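Local coordinates for protein CD180 antigen (Mus musculus, PDB 3T6Q) that may cooperate with MD-1 and TLR4 to mediate the innate immune response of B cells to bacterial lipopolysaccharide, leading to NF-kappa-B activation, at residues Ser34-Glu39 against Gln80-Thr85; Ile362-Ser365 against Leu370-Arg373; Ser536-Ser541 against Ile566-Trp571. All coordinates share one frame; numbering follows the deposited sequence.

Contact 1: residues Ser34-Glu39 against Gln80-Thr85; sequences STECLE and QHRLDT
Glu-36 and Arg-82 form a surface salt bridge that skips one turn of a leucine-rich repeat solenoid, joining the start of LRR 1 to the start of LRR 3. Along the first segment, Thr-35 ties its OG1 back to Pro-32 O by a hydrogen bond. Glu-36 follows, just ahead of strand 37-39, and its backbone is hydrogen-bonded to Lys-15 on one hand and to Thr-60 and Phe-61 on the other. With CG anti to its own carbonyl carbon (chi1 -67°) and the chain extended beyond, the carboxylate is carried out to Arg-82. Cys-37 and Leu-38 continue into the strand and pack their side chains on Phe-61 and Leu-62 of strand 61-63, the repeat in between; Leu-83 also rests on Leu-62. The backbones therefore stay well apart, with Glu-36 CA 8.7 Å from Leu-83 CA. Arg-82 stands in a type I turn from Gln-80 to Leu-83, closed by Leu-83 N to Gln-80 O at 3.2 Å. Its chain bends at chi2 and chi3 to bring the guanidinium edge to the carboxylate, the two planes 75° apart. The ion pair is long and carries no hydrogen bond: Glu-36 OE2 lies 3.4 Å from Arg-82 NH2, near the guanidinium plane.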
ATOM      1  N   SER A  34      24.208 -25.056 -12.711  1.00 34.26           N
ATOM      2  CA  SER A  34      23.278 -25.429 -13.755  1.00 37.01           C
ATOM      3  C   SER A  34      21.796 -25.212 -13.380  1.00 37.27           C
ATOM      4  O   SER A  34      20.933 -25.416 -14.221  1.00 32.55           O
ATOM      5  CB  SER A  34      23.464 -26.905 -14.064  1.00 32.85           C
ATOM      6  OG  SER A  34      23.231 -27.630 -12.880  1.00 39.83           O
ATOM      7  N   THR A  35      21.507 -24.841 -12.128  1.00 34.34           N
ATOM      8  CA  THR A  35      20.108 -24.580 -11.697  1.00 31.37           C
ATOM      9  C   THR A  35      19.381 -23.677 -12.690  1.00 28.20           C
ATOM     10  O   THR A  35      19.880 -22.608 -13.064  1.00 31.35           O
ATOM     11  CB  THR A  35      20.059 -23.922 -10.309  1.00 35.42           C
ATOM     12  OG1 THR A  35      20.751 -24.756  -9.379  1.00 37.39           O
ATOM     13  CG2 THR A  35      18.578 -23.729  -9.848  1.00 27.42           C
ATOM     14  N   GLU A  36      18.218 -24.128 -13.145  1.00 29.36           N
ATOM     15  CA  GLU A  36      17.374 -23.329 -14.031  1.00 28.64           C
ATOM     16  C   GLU A  36      16.105 -22.776 -13.369  1.00 26.45           C
ATOM     17  O   GLU A  36      15.643 -21.700 -13.732  1.00 24.92           O
ATOM     18  CB  GLU A  36      16.991 -24.158 -15.239  1.00 37.69           C
ATOM     19  CG  GLU A  36      18.189 -24.470 -16.117  1.00 40.14           C
ATOM     20  CD  GLU A  36      17.878 -25.403 -17.259  1.00 47.62           C
ATOM     21  OE1 GLU A  36      16.700 -25.795 -17.431  1.00 47.70           O
ATOM     22  OE2 GLU A  36      18.836 -25.732 -17.993  1.00 48.25           O
ATOM     23  N   CYS A  37      15.566 -23.495 -12.392  0.50 26.20           N
ATOM     24  CA  CYS A  37      14.311 -23.072 -11.734  0.50 28.74           C
ATOM     25  C   CYS A  37      14.490 -23.037 -10.222  0.50 29.32           C
ATOM     26  O   CYS A  37      14.593 -24.081  -9.583  0.50 30.08           O
ATOM     27  CB  CYS A  37      13.141 -23.986 -12.129  0.50 30.51           C
ATOM     28  SG  CYS A  37      12.888 -24.170 -13.912  0.50 36.14           S
ATOM     29  N   LEU A  38      14.526 -21.820  -9.669  1.00 29.04           N
ATOM     30  CA  LEU A  38      14.796 -21.590  -8.257  1.00 24.32           C
ATOM     31  C   LEU A  38      13.565 -20.956  -7.560  1.00 25.08           C
ATOM     32  O   LEU A  38      13.156 -19.836  -7.887  1.00 23.77           O
ATOM     33  CB  LEU A  38      16.029 -20.680  -8.088  1.00 26.29           C
ATOM     34  CG  LEU A  38      16.514 -20.624  -6.615  1.00 25.13           C
ATOM     35  CD1 LEU A  38      16.773 -22.014  -6.056  1.00 29.21           C
ATOM     36  CD2 LEU A  38      17.721 -19.721  -6.415  1.00 26.93           C
ATOM     37  N   GLU A  39      13.000 -21.695  -6.616  1.00 24.33           N
ATOM     38  CA  GLU A  39      11.835 -21.237  -5.823  1.00 27.76           C
ATOM     39  C   GLU A  39      12.428 -20.813  -4.514  1.00 25.72           C
ATOM     40  O   GLU A  39      12.810 -21.648  -3.680  1.00 30.26           O
ATOM     41  CB  GLU A  39      10.880 -22.429  -5.640  1.00 30.04           C
ATOM     42  CG  GLU A  39      10.649 -23.136  -6.975  1.00 38.43           C
ATOM     43  CD  GLU A  39       9.716 -24.327  -6.894  1.00 47.79           C
ATOM     44  OE1 GLU A  39       9.374 -24.759  -5.779  1.00 53.61           O
ATOM     45  OE2 GLU A  39       9.325 -24.837  -7.962  1.00 53.63           O
ATOM     46  N   GLN A  80      21.658 -13.253 -15.414  1.00 26.22           N
ATOM     47  CA  GLN A  80      20.411 -13.997 -15.708  1.00 21.49           C
ATOM     48  C   GLN A  80      19.953 -13.690 -17.149  1.00 24.33           C
ATOM     49  O   GLN A  80      18.831 -13.250 -17.394  1.00 22.13           O
ATOM     50  CB  GLN A  80      19.315 -13.615 -14.672  1.00 20.89           C
ATOM     51  CG  GLN A  80      19.396 -14.423 -13.386  1.00 22.40           C
ATOM     52  CD  GLN A  80      20.610 -14.047 -12.552  1.00 23.06           C
ATOM     53  OE1 GLN A  80      20.711 -12.905 -12.077  1.00 27.58           O
ATOM     54  NE2 GLN A  80      21.507 -14.993 -12.340  1.00 26.58           N
ATOM     55  N   HIS A  81      20.849 -13.940 -18.102  1.00 23.53           N
ATOM     56  CA  HIS A  81      20.627 -13.701 -19.516  1.00 26.14           C
ATOM     57  C   HIS A  81      19.487 -14.566 -20.036  1.00 23.99           C
ATOM     58  O   HIS A  81      18.795 -14.184 -20.987  1.00 23.41           O
ATOM     59  CB  HIS A  81      21.952 -14.014 -20.280  1.00 28.08           C
ATOM     60  CG  HIS A  81      23.073 -12.981 -20.054  1.00 34.26           C
ATOM     61  ND1 HIS A  81      23.981 -12.660 -21.010  1.00 33.00           N
ATOM     62  CD2 HIS A  81      23.406 -12.209 -18.932  1.00 39.91           C
ATOM     63  CE1 HIS A  81      24.833 -11.714 -20.544  1.00 36.65           C
ATOM     64  NE2 HIS A  81      24.496 -11.449 -19.262  1.00 39.46           N
ATOM     65  N   ARG A  82      19.279 -15.735 -19.415  1.00 23.76           N
ATOM     66  CA  ARG A  82      18.260 -16.675 -19.894  1.00 26.48           C
ATOM     67  C   ARG A  82      16.920 -16.542 -19.107  1.00 24.83           C
ATOM     68  O   ARG A  82      16.004 -17.322 -19.288  1.00 26.98           O
ATOM     69  CB  ARG A  82      18.790 -18.112 -19.882  1.00 29.31           C
ATOM     70  CG  ARG A  82      20.043 -18.337 -20.756  1.00 36.02           C
ATOM     71  CD  ARG A  82      20.102 -19.737 -21.377  1.00 43.57           C
ATOM     72  NE  ARG A  82      19.999 -20.787 -20.359  1.00 58.51           N
ATOM     73  CZ  ARG A  82      19.001 -21.673 -20.242  1.00 61.04           C
ATOM     74  NH1 ARG A  82      17.980 -21.696 -21.105  1.00 53.95           N
ATOM     75  NH2 ARG A  82      19.028 -22.554 -19.240  1.00 49.57           N
ATOM     76  N   LEU A  83      16.803 -15.535 -18.250  1.00 25.26           N
ATOM     77  CA  LEU A  83      15.645 -15.446 -17.337  1.00 22.60           C
ATOM     78  C   LEU A  83      14.343 -15.217 -18.112  1.00 21.99           C
ATOM     79  O   LEU A  83      14.245 -14.298 -18.935  1.00 24.38           O
ATOM     80  CB  LEU A  83      15.845 -14.292 -16.362  1.00 28.90           C
ATOM     81  CG  LEU A  83      15.643 -14.529 -14.857  1.00 34.75           C
ATOM     82  CD1 LEU A  83      15.131 -13.255 -14.214  1.00 23.08           C
ATOM     83  CD2 LEU A  83      14.834 -15.729 -14.442  1.00 28.24           C
ATOM     84  N   ASP A  84      13.368 -16.087 -17.867  1.00 24.11           N
ATOM     85  CA  ASP A  84      12.046 -16.000 -18.516  1.00 24.58           C
ATOM     86  C   ASP A  84      10.979 -15.367 -17.573  1.00 20.37           C
ATOM     87  O   ASP A  84      10.212 -14.519 -18.005  1.00 22.02           O
ATOM     88  CB  ASP A  84      11.626 -17.412 -18.945  1.00 30.59           C
ATOM     89  CG  ASP A  84      10.318 -17.433 -19.735  1.00 40.51           C
ATOM     90  OD1 ASP A  84      10.222 -16.758 -20.778  1.00 53.49           O
ATOM     91  OD2 ASP A  84       9.382 -18.148 -19.330  1.00 49.61           O
ATOM     92  N   THR A  85      10.970 -15.779 -16.299  1.00 19.97           N
ATOM     93  CA  THR A  85       9.959 -15.325 -15.293  1.00 21.15           C
ATOM     94  C   THR A  85      10.714 -14.852 -14.071  1.00 18.03           C
ATOM     95  O   THR A  85      11.610 -15.545 -13.595  1.00 20.69           O
ATOM     96  CB  THR A  85       9.020 -16.491 -14.904  1.00 24.52           C
ATOM     97  OG1 THR A  85       8.269 -16.845 -16.065  1.00 23.05           O
ATOM     98  CG2 THR A  85       7.991 -16.112 -13.763  1.00 21.51           C
TER

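Contact 2: residues Ile362-Ser365 against Leu370-Arg373; sequences IETS and LQLR
Gln-371 meets Thr-364 across the loop between strands 354-356 and 380-382. The second segment opens with Leu-370, whose backbone is hydrogen-bonded to Gly-344 of the preceding coil. It also starts a type I turn that ends at Arg-373, where Arg-373 N reaches Leu-370 O through a weak 3.5 Å bond. Gln-371 is the buried residue of the pair. Its CG lies anti to its carbonyl carbon and the chain then bends at chi2 (86°), bringing the amide nitrogen up to the threonine. NE2 stands 3.2 Å from Thr-364 OG1, but the angle is too poor for a hydrogen bond; the methyl CG2 of Thr-364 is 3.8 Å from the same NE2. Both polar groups turn instead to Asp-366: Gln-371 NE2 donates to its carbonyl O, while Thr-364 OG1 accepts from its backbone N. One residue of the intervening loop thus holds the two side chains together. Arg-373, at the end of the turn, packs on Thr-343 and Glu-347. Across the loop, Thr-364 is joined by backbone hydrogen bonds to Pro-388 and Ser-390, and its side chain touches Leu-389 of strand 389-391. This is a return loop of a leucine-rich repeat, here LRR 12, stacked between neighbouring coils of the solenoid.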
ATOM      1  N   ILE A 362     -31.725 -33.098  -8.938  1.00 17.16           N
ATOM      2  CA  ILE A 362     -32.775 -33.542  -9.834  1.00 16.44           C
ATOM      3  C   ILE A 362     -33.101 -34.971  -9.395  1.00 19.88           C
ATOM      4  O   ILE A 362     -32.160 -35.787  -9.131  1.00 16.83           O
ATOM      5  CB  ILE A 362     -32.302 -33.521 -11.316  1.00 17.56           C
ATOM      6  CG1 ILE A 362     -32.140 -32.053 -11.803  1.00 18.26           C
ATOM      7  CG2 ILE A 362     -33.210 -34.352 -12.226  1.00 16.52           C
ATOM      8  CD1 ILE A 362     -31.138 -31.950 -12.965  1.00 19.26           C
ATOM      9  N   GLU A 363     -34.405 -35.258  -9.347  1.00 18.56           N
ATOM     10  CA  GLU A 363     -34.917 -36.616  -9.015  1.00 21.16           C
ATOM     11  C   GLU A 363     -36.044 -36.970 -10.003  1.00 20.27           C
ATOM     12  O   GLU A 363     -36.900 -36.131 -10.302  1.00 21.50           O
ATOM     13  CB  GLU A 363     -35.440 -36.659  -7.553  1.00 21.68           C
ATOM     14  CG  GLU A 363     -35.721 -38.078  -7.001  1.00 22.96           C
ATOM     15  CD  GLU A 363     -37.118 -38.620  -7.348  1.00 32.00           C
ATOM     16  OE1 GLU A 363     -37.346 -39.878  -7.272  1.00 32.46           O
ATOM     17  OE2 GLU A 363     -38.009 -37.795  -7.713  1.00 27.95           O
ATOM     18  N   THR A 364     -36.090 -38.202 -10.486  1.00 21.57           N
ATOM     19  CA  THR A 364     -37.202 -38.580 -11.345  1.00 23.74           C
ATOM     20  C   THR A 364     -37.431 -40.100 -11.387  1.00 23.14           C
ATOM     21  O   THR A 364     -36.491 -40.884 -11.288  1.00 21.69           O
ATOM     22  CB  THR A 364     -37.056 -37.988 -12.787  1.00 28.71           C
ATOM     23  OG1 THR A 364     -38.214 -38.318 -13.584  1.00 29.04           O
ATOM     24  CG2 THR A 364     -35.825 -38.537 -13.471  1.00 31.28           C
ATOM     25  N   SER A 365     -38.691 -40.490 -11.560  1.00 21.31           N
ATOM     26  CA  SER A 365     -39.065 -41.912 -11.791  1.00 22.88           C
ATOM     27  C   SER A 365     -38.812 -42.416 -13.232  1.00 24.52           C
ATOM     28  O   SER A 365     -38.918 -43.625 -13.501  1.00 21.35           O
ATOM     29  CB  SER A 365     -40.550 -42.113 -11.491  1.00 24.41           C
ATOM     30  OG  SER A 365     -41.370 -41.547 -12.515  1.00 24.59           O
ATOM     31  N   LEU A 370     -38.309 -37.876 -21.746  1.00 18.07           N
ATOM     32  CA  LEU A 370     -39.240 -36.768 -21.657  1.00 20.57           C
ATOM     33  C   LEU A 370     -38.487 -35.446 -21.421  1.00 20.31           C
ATOM     34  O   LEU A 370     -38.832 -34.393 -21.982  1.00 19.84           O
ATOM     35  CB  LEU A 370     -40.229 -37.001 -20.491  1.00 22.21           C
ATOM     36  CG  LEU A 370     -41.118 -38.262 -20.423  1.00 34.10           C
ATOM     37  CD1 LEU A 370     -42.414 -38.057 -19.654  1.00 29.72           C
ATOM     38  CD2 LEU A 370     -41.445 -38.853 -21.771  1.00 31.85           C
ATOM     39  N   GLN A 371     -37.498 -35.498 -20.525  1.00 18.23           N
ATOM     40  CA  GLN A 371     -36.772 -34.298 -20.094  1.00 17.99           C
ATOM     41  C   GLN A 371     -35.924 -33.684 -21.195  1.00 18.51           C
ATOM     42  O   GLN A 371     -35.840 -32.454 -21.316  1.00 19.05           O
ATOM     43  CB  GLN A 371     -35.903 -34.622 -18.864  1.00 19.07           C
ATOM     44  CG  GLN A 371     -36.735 -35.062 -17.639  1.00 18.95           C
ATOM     45  CD  GLN A 371     -37.064 -36.554 -17.607  1.00 22.84           C
ATOM     46  OE1 GLN A 371     -36.855 -37.275 -18.579  1.00 21.37           O
ATOM     47  NE2 GLN A 371     -37.591 -37.021 -16.475  1.00 22.28           N
ATOM     48  N   LEU A 372     -35.316 -34.546 -21.990  1.00 16.87           N
ATOM     49  CA  LEU A 372     -34.415 -34.151 -23.079  1.00 20.33           C
ATOM     50  C   LEU A 372     -35.073 -34.283 -24.468  1.00 19.71           C
ATOM     51  O   LEU A 372     -34.368 -34.430 -25.480  1.00 19.74           O
ATOM     52  CB  LEU A 372     -33.167 -35.024 -23.041  1.00 21.89           C
ATOM     53  CG  LEU A 372     -32.410 -35.072 -21.690  1.00 23.81           C
ATOM     54  CD1 LEU A 372     -31.307 -36.110 -21.797  1.00 28.08           C
ATOM     55  CD2 LEU A 372     -31.880 -33.712 -21.301  1.00 27.14           C
ATOM     56  N   ARG A 373     -36.406 -34.272 -24.495  1.00 18.53           N
ATOM     57  CA  ARG A 373     -37.173 -34.415 -25.751  1.00 21.61           C
ATOM     58  C   ARG A 373     -36.627 -33.478 -26.835  1.00 19.65           C
ATOM     59  O   ARG A 373     -36.434 -32.283 -26.593  1.00 18.47           O
ATOM     60  CB  ARG A 373     -38.661 -34.123 -25.500  1.00 22.87           C
ATOM     61  CG  ARG A 373     -39.566 -34.249 -26.722  1.00 25.48           C
ATOM     62  CD  ARG A 373     -41.027 -33.998 -26.352  1.00 26.18           C
ATOM     63  NE  ARG A 373     -41.537 -35.157 -25.641  1.00 32.26           N
ATOM     64  CZ  ARG A 373     -42.713 -35.181 -25.008  1.00 35.49           C
ATOM     65  NH1 ARG A 373     -43.102 -36.285 -24.383  1.00 32.21           N
ATOM     66  NH2 ARG A 373     -43.507 -34.102 -25.024  1.00 28.39           N
TER

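Contact 3: residues Ser536-Ser541 against Ile566-Trp571; sequences SIILPS and IYFLEW
Apolar packing carries most of the join between Ile-538 and Pro-540 in the loop and Phe-568 and Tyr-567 on helix 566-574. Ile-538 places its terminal methyl over one face of the Phe-568 ring in a CH-pi contact, CD1 lying 3.7 Å from the centroid and 15° off the ring normal. Phe-568 CG is anti to the backbone N (chi1 174°), which turns a ring face to the isoleucine; the two side chains cross at a slant, and Ile-538 CB also approaches Phe-568 CG at 4.1 Å. Beside this pair, Pro-540 CG touches Tyr-567 CD2 at 3.6 Å, coming at the ring obliquely. Leu-543 of helix 543-547 touches Ile-538, Tyr-567 and Phe-568, joining the two pairs.

Polar links hold the isoleucine's backbone. A water donates to Ile-538 O (2.7 Å) and accepts from Phe-568 N (2.9 Å), bridging the loop to an amide in the first turn of the helix. Ile-538 N is hydrogen-bonded to Asn-565 OD1, just ahead of that helix. The isoleucine's peptide N and O are therefore both linked to the start of the helix, one directly and one through water. LRR 19 thus packs against the helix of the LRRCT, the C-terminal cap of the solenoid.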
ATOM      1  N   SER A 536       0.190 -59.922  -1.390  1.00 19.87           N
ATOM      2  CA  SER A 536       1.359 -60.238  -0.542  1.00 24.10           C
ATOM      3  C   SER A 536       2.391 -61.035  -1.303  1.00 21.08           C
ATOM      4  O   SER A 536       3.511 -60.582  -1.533  1.00 22.71           O
ATOM      5  CB  SER A 536       0.944 -60.956   0.760  1.00 22.30           C
ATOM      6  OG  SER A 536       0.088 -62.075   0.472  1.00 23.68           O
ATOM      7  N   ILE A 537       1.987 -62.241  -1.693  1.00 23.30           N
ATOM      8  CA  ILE A 537       2.811 -63.140  -2.479  1.00 23.79           C
ATOM      9  C   ILE A 537       2.285 -63.179  -3.915  1.00 24.42           C
ATOM     10  O   ILE A 537       1.086 -63.309  -4.095  1.00 24.00           O
ATOM     11  CB  ILE A 537       2.747 -64.591  -1.870  1.00 22.53           C
ATOM     12  CG1 ILE A 537       3.430 -64.554  -0.504  1.00 23.51           C
ATOM     13  CG2 ILE A 537       3.417 -65.607  -2.813  1.00 22.11           C
ATOM     14  CD1 ILE A 537       3.679 -65.914   0.133  1.00 24.90           C
ATOM     15  N   ILE A 538       3.198 -63.083  -4.906  1.00 22.07           N
ATOM     16  CA  ILE A 538       2.869 -63.196  -6.331  1.00 23.89           C
ATOM     17  C   ILE A 538       3.667 -64.371  -6.889  1.00 25.65           C
ATOM     18  O   ILE A 538       4.862 -64.262  -7.121  1.00 25.12           O
ATOM     19  CB  ILE A 538       3.201 -61.877  -7.083  1.00 24.60           C
ATOM     20  CG1 ILE A 538       2.406 -60.728  -6.449  1.00 23.02           C
ATOM     21  CG2 ILE A 538       2.899 -61.960  -8.597  1.00 24.26           C
ATOM     22  CD1 ILE A 538       2.896 -59.365  -6.919  1.00 24.49           C
ATOM     23  N   LEU A 539       2.985 -65.476  -7.133  1.00 30.19           N
ATOM     24  CA  LEU A 539       3.687 -66.706  -7.514  1.00 35.52           C
ATOM     25  C   LEU A 539       4.213 -66.586  -8.922  1.00 35.87           C
ATOM     26  O   LEU A 539       3.702 -65.750  -9.697  1.00 33.43           O
ATOM     27  CB  LEU A 539       2.785 -67.922  -7.346  1.00 36.95           C
ATOM     28  CG  LEU A 539       2.553 -68.283  -5.865  1.00 38.06           C
ATOM     29  CD1 LEU A 539       1.440 -69.298  -5.784  1.00 34.57           C
ATOM     30  CD2 LEU A 539       3.811 -68.821  -5.169  1.00 38.40           C
ATOM     31  N   PRO A 540       5.242 -67.408  -9.259  1.00 33.65           N
ATOM     32  CA  PRO A 540       5.925 -67.304 -10.550  1.00 32.21           C
ATOM     33  C   PRO A 540       4.996 -67.334 -11.740  1.00 28.59           C
ATOM     34  O   PRO A 540       5.257 -66.611 -12.690  1.00 37.45           O
ATOM     35  CB  PRO A 540       6.869 -68.540 -10.590  1.00 33.81           C
ATOM     36  CG  PRO A 540       6.843 -69.135  -9.218  1.00 33.42           C
ATOM     37  CD  PRO A 540       5.944 -68.329  -8.326  1.00 30.82           C
ATOM     38  N   SER A 541       3.928 -68.140 -11.713  1.00 28.67           N
ATOM     39  CA  SER A 541       3.063 -68.273 -12.908  1.00 30.87           C
ATOM     40  C   SER A 541       2.322 -66.953 -13.274  1.00 33.19           C
ATOM     41  O   SER A 541       1.760 -66.825 -14.364  1.00 32.07           O
ATOM     42  CB  SER A 541       2.056 -69.411 -12.733  1.00 31.86           C
ATOM     43  OG  SER A 541       1.206 -69.141 -11.621  1.00 38.44           O
ATOM     44  N   ILE A 566      10.413 -65.286  -3.423  1.00 26.30           N
ATOM     45  CA  ILE A 566      11.696 -64.915  -4.110  1.00 28.35           C
ATOM     46  C   ILE A 566      11.550 -64.645  -5.582  1.00 23.61           C
ATOM     47  O   ILE A 566      12.214 -63.752  -6.060  1.00 28.01           O
ATOM     48  CB  ILE A 566      12.896 -65.930  -4.116  1.00 31.01           C
ATOM     49  CG1 ILE A 566      12.526 -67.289  -3.611  1.00 34.41           C
ATOM     50  CG2 ILE A 566      14.192 -65.280  -3.614  1.00 30.67           C
ATOM     51  CD1 ILE A 566      11.773 -68.053  -4.647  1.00 32.00           C
ATOM     52  N   TYR A 567      10.723 -65.421  -6.286  1.00 24.86           N
ATOM     53  CA  TYR A 567      10.533 -65.245  -7.742  1.00 27.05           C
ATOM     54  C   TYR A 567      10.006 -63.851  -8.097  1.00 29.40           C
ATOM     55  O   TYR A 567      10.517 -63.194  -9.023  1.00 23.56           O
ATOM     56  CB  TYR A 567       9.672 -66.354  -8.342  1.00 30.62           C
ATOM     57  CG  TYR A 567      10.408 -67.675  -8.307  1.00 36.78           C
ATOM     58  CD1 TYR A 567      11.572 -67.857  -9.062  1.00 41.46           C
ATOM     59  CD2 TYR A 567       9.992 -68.702  -7.480  1.00 38.96           C
ATOM     60  CE1 TYR A 567      12.279 -69.045  -9.014  1.00 48.96           C
ATOM     61  CE2 TYR A 567      10.686 -69.901  -7.427  1.00 40.38           C
ATOM     62  CZ  TYR A 567      11.828 -70.064  -8.192  1.00 48.45           C
ATOM     63  OH  TYR A 567      12.523 -71.254  -8.141  1.00 56.43           O
ATOM     64  N   PHE A 568       9.033 -63.372  -7.333  1.00 26.17           N
ATOM     65  CA  PHE A 568       8.601 -62.000  -7.508  1.00 23.98           C
ATOM     66  C   PHE A 568       9.695 -60.985  -7.148  1.00 28.73           C
ATOM     67  O   PHE A 568       9.884 -60.007  -7.870  1.00 27.11           O
ATOM     68  CB  PHE A 568       7.294 -61.695  -6.732  1.00 25.72           C
ATOM     69  CG  PHE A 568       6.901 -60.244  -6.790  1.00 24.03           C
ATOM     70  CD1 PHE A 568       6.987 -59.435  -5.676  1.00 27.28           C
ATOM     71  CD2 PHE A 568       6.482 -59.685  -8.000  1.00 26.17           C
ATOM     72  CE1 PHE A 568       6.648 -58.086  -5.745  1.00 30.51           C
ATOM     73  CE2 PHE A 568       6.149 -58.345  -8.081  1.00 26.62           C
ATOM     74  CZ  PHE A 568       6.230 -57.543  -6.957  1.00 25.86           C
ATOM     75  N   LEU A 569      10.369 -61.180  -6.008  1.00 27.43           N
ATOM     76  CA  LEU A 569      11.430 -60.276  -5.561  1.00 28.27           C
ATOM     77  C   LEU A 569      12.556 -60.095  -6.597  1.00 30.79           C
ATOM     78  O   LEU A 569      12.999 -58.975  -6.847  1.00 30.00           O
ATOM     79  CB  LEU A 569      12.004 -60.721  -4.204  1.00 28.62           C
ATOM     80  CG  LEU A 569      11.009 -60.684  -3.038  1.00 31.03           C
ATOM     81  CD1 LEU A 569      11.555 -61.415  -1.809  1.00 30.85           C
ATOM     82  CD2 LEU A 569      10.615 -59.247  -2.708  1.00 30.71           C
ATOM     83  N   GLU A 570      12.989 -61.196  -7.191  1.00 29.35           N
ATOM     84  CA  GLU A 570      13.982 -61.186  -8.284  1.00 34.19           C
ATOM     85  C   GLU A 570      13.442 -60.430  -9.530  1.00 35.05           C
ATOM     86  O   GLU A 570      14.126 -59.567 -10.102  1.00 35.01           O
ATOM     87  CB  GLU A 570      14.367 -62.626  -8.642  1.00 31.05           C
ATOM     88  CG  GLU A 570      15.363 -63.225  -7.628  1.00 39.43           C
ATOM     89  CD  GLU A 570      15.640 -64.725  -7.804  1.00 44.91           C
ATOM     90  OE1 GLU A 570      15.297 -65.306  -8.852  1.00 53.84           O
ATOM     91  OE2 GLU A 570      16.209 -65.337  -6.873  1.00 49.69           O
ATOM     92  N   TRP A 571      12.201 -60.741  -9.901  1.00 31.12           N
ATOM     93  CA  TRP A 571      11.502 -60.077 -11.001  1.00 30.68           C
ATOM     94  C   TRP A 571      11.457 -58.596 -10.770  1.00 30.13           C
ATOM     95  O   TRP A 571      11.695 -57.812 -11.713  1.00 31.45           O
ATOM     96  CB  TRP A 571      10.092 -60.661 -11.182  1.00 30.04           C
ATOM     97  CG  TRP A 571       9.273 -60.010 -12.272  1.00 28.17           C
ATOM     98  CD1 TRP A 571       9.095 -60.460 -13.568  1.00 31.87           C
ATOM     99  CD2 TRP A 571       8.481 -58.770 -12.182  1.00 29.19           C
ATOM    100  NE1 TRP A 571       8.288 -59.610 -14.271  1.00 29.51           N
ATOM    101  CE2 TRP A 571       7.900 -58.565 -13.507  1.00 34.33           C
ATOM    102  CE3 TRP A 571       8.247 -57.831 -11.196  1.00 28.09           C
ATOM    103  CZ2 TRP A 571       7.080 -57.474 -13.798  1.00 31.29           C
ATOM    104  CZ3 TRP A 571       7.425 -56.717 -11.503  1.00 30.94           C
ATOM    105  CH2 TRP A 571       6.866 -56.551 -12.780  1.00 29.11           C
TER
HETATM  106  O   HOH W   1       7.103 -65.063  -5.884  1.00 22.76           O

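How the contacts relate
The three contacts are spread along the curved leucine-rich repeat solenoid and follow one another in series along the chain. Contact 1 lies near its N-terminal end, contact 2 in LRR 12, and contact 3 where LRR 19 meets the C-terminal cap. None touches another: the centres of contacts 1 and 2 are 56 Å apart, on opposite sides of the chain's centre, and those of contacts 2 and 3 are 52 Å apart. Contacts 1 and 3, the furthest apart in sequence, have centres only 46 Å apart, as the curvature brings the two ends round. The side chain of Glu-36 is about 10 Å from a bound N-acetylglucosamine; no other protein chain touches any of the six segments.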